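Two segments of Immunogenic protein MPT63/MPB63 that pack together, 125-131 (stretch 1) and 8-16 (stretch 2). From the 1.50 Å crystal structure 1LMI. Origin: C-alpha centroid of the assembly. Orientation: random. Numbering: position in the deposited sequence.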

# COMPACT_ATOMS: atom_id res chain seq x y z
N ASP A 125 1.31 0.24 12.96
CA ASP A 125 0.46 -0.22 11.87
C ASP A 125 -0.82 0.66 11.87
O ASP A 125 -1.45 0.86 12.92
CB ASP A 125 0.02 -1.66 11.98
CG ASP A 125 1.11 -2.67 11.66
OD1 ASP A 125 2.15 -2.28 11.10
OD2 ASP A 125 0.91 -3.86 12.03
N LEU A 126 -1.18 1.19 10.72
CA LEU A 126 -2.35 2.05 10.58
C LEU A 126 -3.52 1.31 9.92
O LEU A 126 -4.64 1.35 10.44
CB LEU A 126 -2.00 3.28 9.74
CG LEU A 126 -1.01 4.26 10.39
CD1 LEU A 126 -0.72 5.39 9.43
CD2 LEU A 126 -1.51 4.79 11.73
N LEU A 127 -3.25 0.66 8.80
CA LEU A 127 -4.29 0.01 8.00
C LEU A 127 -3.80 -1.37 7.54
O LEU A 127 -2.63 -1.48 7.12
CB LEU A 127 -4.65 0.81 6.76
CG LEU A 127 -5.17 2.23 6.91
CD1 LEU A 127 -5.31 2.94 5.56
CD2 LEU A 127 -6.52 2.18 7.60
N ILE A 128 -4.67 -2.37 7.63
CA ILE A 128 -4.30 -3.72 7.24
C ILE A 128 -5.41 -4.33 6.39
O ILE A 128 -6.56 -4.23 6.82
CB ILE A 128 -4.07 -4.58 8.50
CG1 ILE A 128 -2.97 -3.97 9.38
CG2 ILE A 128 -3.81 -6.01 8.06
CD1 ILE A 128 -2.79 -4.73 10.68
N TRP A 129 -5.08 -4.93 5.27
CA TRP A 129 -5.98 -5.64 4.36
C TRP A 129 -5.62 -7.13 4.36
O TRP A 129 -4.47 -7.45 4.09
CB TRP A 129 -5.93 -5.13 2.93
CG TRP A 129 -6.30 -3.69 2.75
CD1 TRP A 129 -7.53 -3.25 2.31
CD2 TRP A 129 -5.51 -2.53 2.98
NE1 TRP A 129 -7.53 -1.87 2.27
CE2 TRP A 129 -6.30 -1.41 2.68
CE3 TRP A 129 -4.20 -2.32 3.44
CZ2 TRP A 129 -5.83 -0.11 2.80
CZ3 TRP A 129 -3.72 -1.02 3.56
CH2 TRP A 129 -4.54 0.08 3.24
N GLU A 130 -6.59 -7.97 4.70
CA GLU A 130 -6.34 -9.41 4.83
C GLU A 130 -7.34 -10.21 4.03
O GLU A 130 -8.34 -9.66 3.55
CB GLU A 130 -6.40 -9.81 6.30
CG GLU A 130 -7.74 -9.69 6.95
CD GLU A 130 -7.76 -9.86 8.46
OE1 GLU A 130 -6.67 -9.96 9.06
OE2 GLU A 130 -8.88 -9.88 9.02
N PRO A 131 -7.10 -11.51 3.83
CA PRO A 131 -8.13 -12.30 3.16
C PRO A 131 -9.40 -12.22 4.00
O PRO A 131 -9.38 -12.31 5.22
CB PRO A 131 -7.53 -13.70 3.18
CG PRO A 131 -6.04 -13.50 3.27
CD PRO A 131 -5.89 -12.28 4.18
OXT PRO A 131 -10.37 -12.00 3.32
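Stretch 2, residues 8-16: KLGSELTMT

The firmest polar link between the two segments is a backbone hydrogen bond from Leu9 N to Glu130 O (2.9 Å, N-H...O angle 160°). The same carbonyl oxygen receives a CA-H...O contact from Lys8, with CA of Lys8 3.2 Å from O of Glu130. Lys8 and Glu130 pair as a parallel bridge, with their CA atoms 4.8 Å apart and their side chains diverging. A second, weak hydrogen bond runs from Trp129 NE1 to Ser11 O (3.0 Å, 131°), the bent angle accounting for its modest strength.

The Lys8-Glu130 pair is the only beta bridge between the two segments. Lys8 to Ser11 form a type II turn, closed by a hydrogen bond from Ser11 N to Lys8 O (2.9 Å); Gly10 has phi/psi of 99/-16°, where a CB would be jammed against the preceding carbonyl oxygen. After the turn the chain runs back as an extended strand through Leu13 to Thr16. Its direction lies at 168° to that of strand 125-130, nearly antiparallel, and the axes approach to 8.5 Å, a spacing filled by side chains.

Trp129 anchors this packing. The turn carbonyls of Lys8 and Ser11 lie at the edge of the indole, near its plane, whereas Leu13 CD1 sits over one face, 3.7 Å from the centroid of the five-membered ring of Trp129 and 18° off its normal. Leu9 packs against the base of the same side chain, its CD2 3.7 Å from Trp129 CB.

Farther along, the alternation of the extended strand directs Leu13 and Met15 toward stretch 1, while Glu12 and Thr14 point away. Leu127 spans both inward residues: its CD2 lies 4.0 Å from Leu13 CB and its CD1 3.8 Å from Met15 CE. Met15 SD also meets Leu126 CD1 at 4.0 Å. In all, the contact buries 586 Å², summed over both segments.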

# COMPACT_ATOMS: atom_id res chain seq x y z
N LYS A 8 -10.72 -6.25 4.64
CA LYS A 8 -10.49 -7.25 3.62
C LYS A 8 -9.81 -6.66 2.39
O LYS A 8 -10.15 -5.55 2.00
CB LYS A 8 -11.83 -7.87 3.18
CG LYS A 8 -12.36 -8.83 4.23
CD LYS A 8 -12.89 -8.14 5.47
CE LYS A 8 -14.36 -7.80 5.36
NZ LYS A 8 -15.22 -8.50 6.35
N LEU A 9 -8.89 -7.42 1.82
CA LEU A 9 -8.45 -7.11 0.46
C LEU A 9 -9.67 -6.93 -0.43
O LEU A 9 -10.59 -7.76 -0.33
CB LEU A 9 -7.55 -8.23 -0.08
CG LEU A 9 -6.16 -8.26 0.58
CD1 LEU A 9 -5.58 -9.66 0.52
CD2 LEU A 9 -5.25 -7.24 -0.08
N GLY A 10 -9.63 -5.89 -1.24
CA GLY A 10 -10.76 -5.50 -2.09
C GLY A 10 -11.56 -4.36 -1.47
O GLY A 10 -12.35 -3.74 -2.20
N SER A 11 -11.40 -4.08 -0.18
CA SER A 11 -12.18 -3.05 0.49
C SER A 11 -11.38 -1.76 0.68
O SER A 11 -10.17 -1.77 0.84
CB SER A 11 -12.65 -3.48 1.85
OG SER A 11 -13.60 -4.55 1.72
N GLU A 12 -12.11 -0.65 0.69
CA GLU A 12 -11.55 0.66 1.01
C GLU A 12 -11.73 0.97 2.48
O GLU A 12 -12.86 0.90 3.00
CB GLU A 12 -12.24 1.73 0.16
CG GLU A 12 -11.51 3.08 0.29
CD GLU A 12 -11.98 3.98 -0.83
OE1 GLU A 12 -11.87 3.53 -2.00
OE2 GLU A 12 -12.50 5.08 -0.51
N LEU A 13 -10.60 1.25 3.15
CA LEU A 13 -10.60 1.57 4.58
C LEU A 13 -10.40 3.08 4.76
O LEU A 13 -9.55 3.63 4.04
CB LEU A 13 -9.49 0.78 5.29
CG LEU A 13 -9.48 -0.74 5.04
CD1 LEU A 13 -8.30 -1.44 5.72
CD2 LEU A 13 -10.80 -1.34 5.51
N THR A 14 -11.12 3.69 5.68
CA THR A 14 -11.11 5.13 5.96
C THR A 14 -10.23 5.44 7.14
O THR A 14 -10.29 4.80 8.19
CB THR A 14 -12.57 5.56 6.25
OG1 THR A 14 -13.29 5.41 5.00
N MET A 15 -9.36 6.45 7.03
CA MET A 15 -8.65 6.84 8.24
C MET A 15 -8.76 8.36 8.32
O MET A 15 -8.64 9.10 7.35
CB MET A 15 -7.25 6.27 8.25
CG MET A 15 -6.06 7.16 8.33
SD MET A 15 -4.49 6.20 8.41
CE MET A 15 -3.99 6.37 6.69
N THR A 16 -9.01 8.77 9.56
CA THR A 16 -9.14 10.19 9.85
C THR A 16 -7.84 10.65 10.48
O THR A 16 -7.40 10.09 11.49
CB THR A 16 -10.35 10.40 10.76
OG1 THR A 16 -11.57 10.17 10.02
CG2 THR A 16 -10.51 11.83 11.23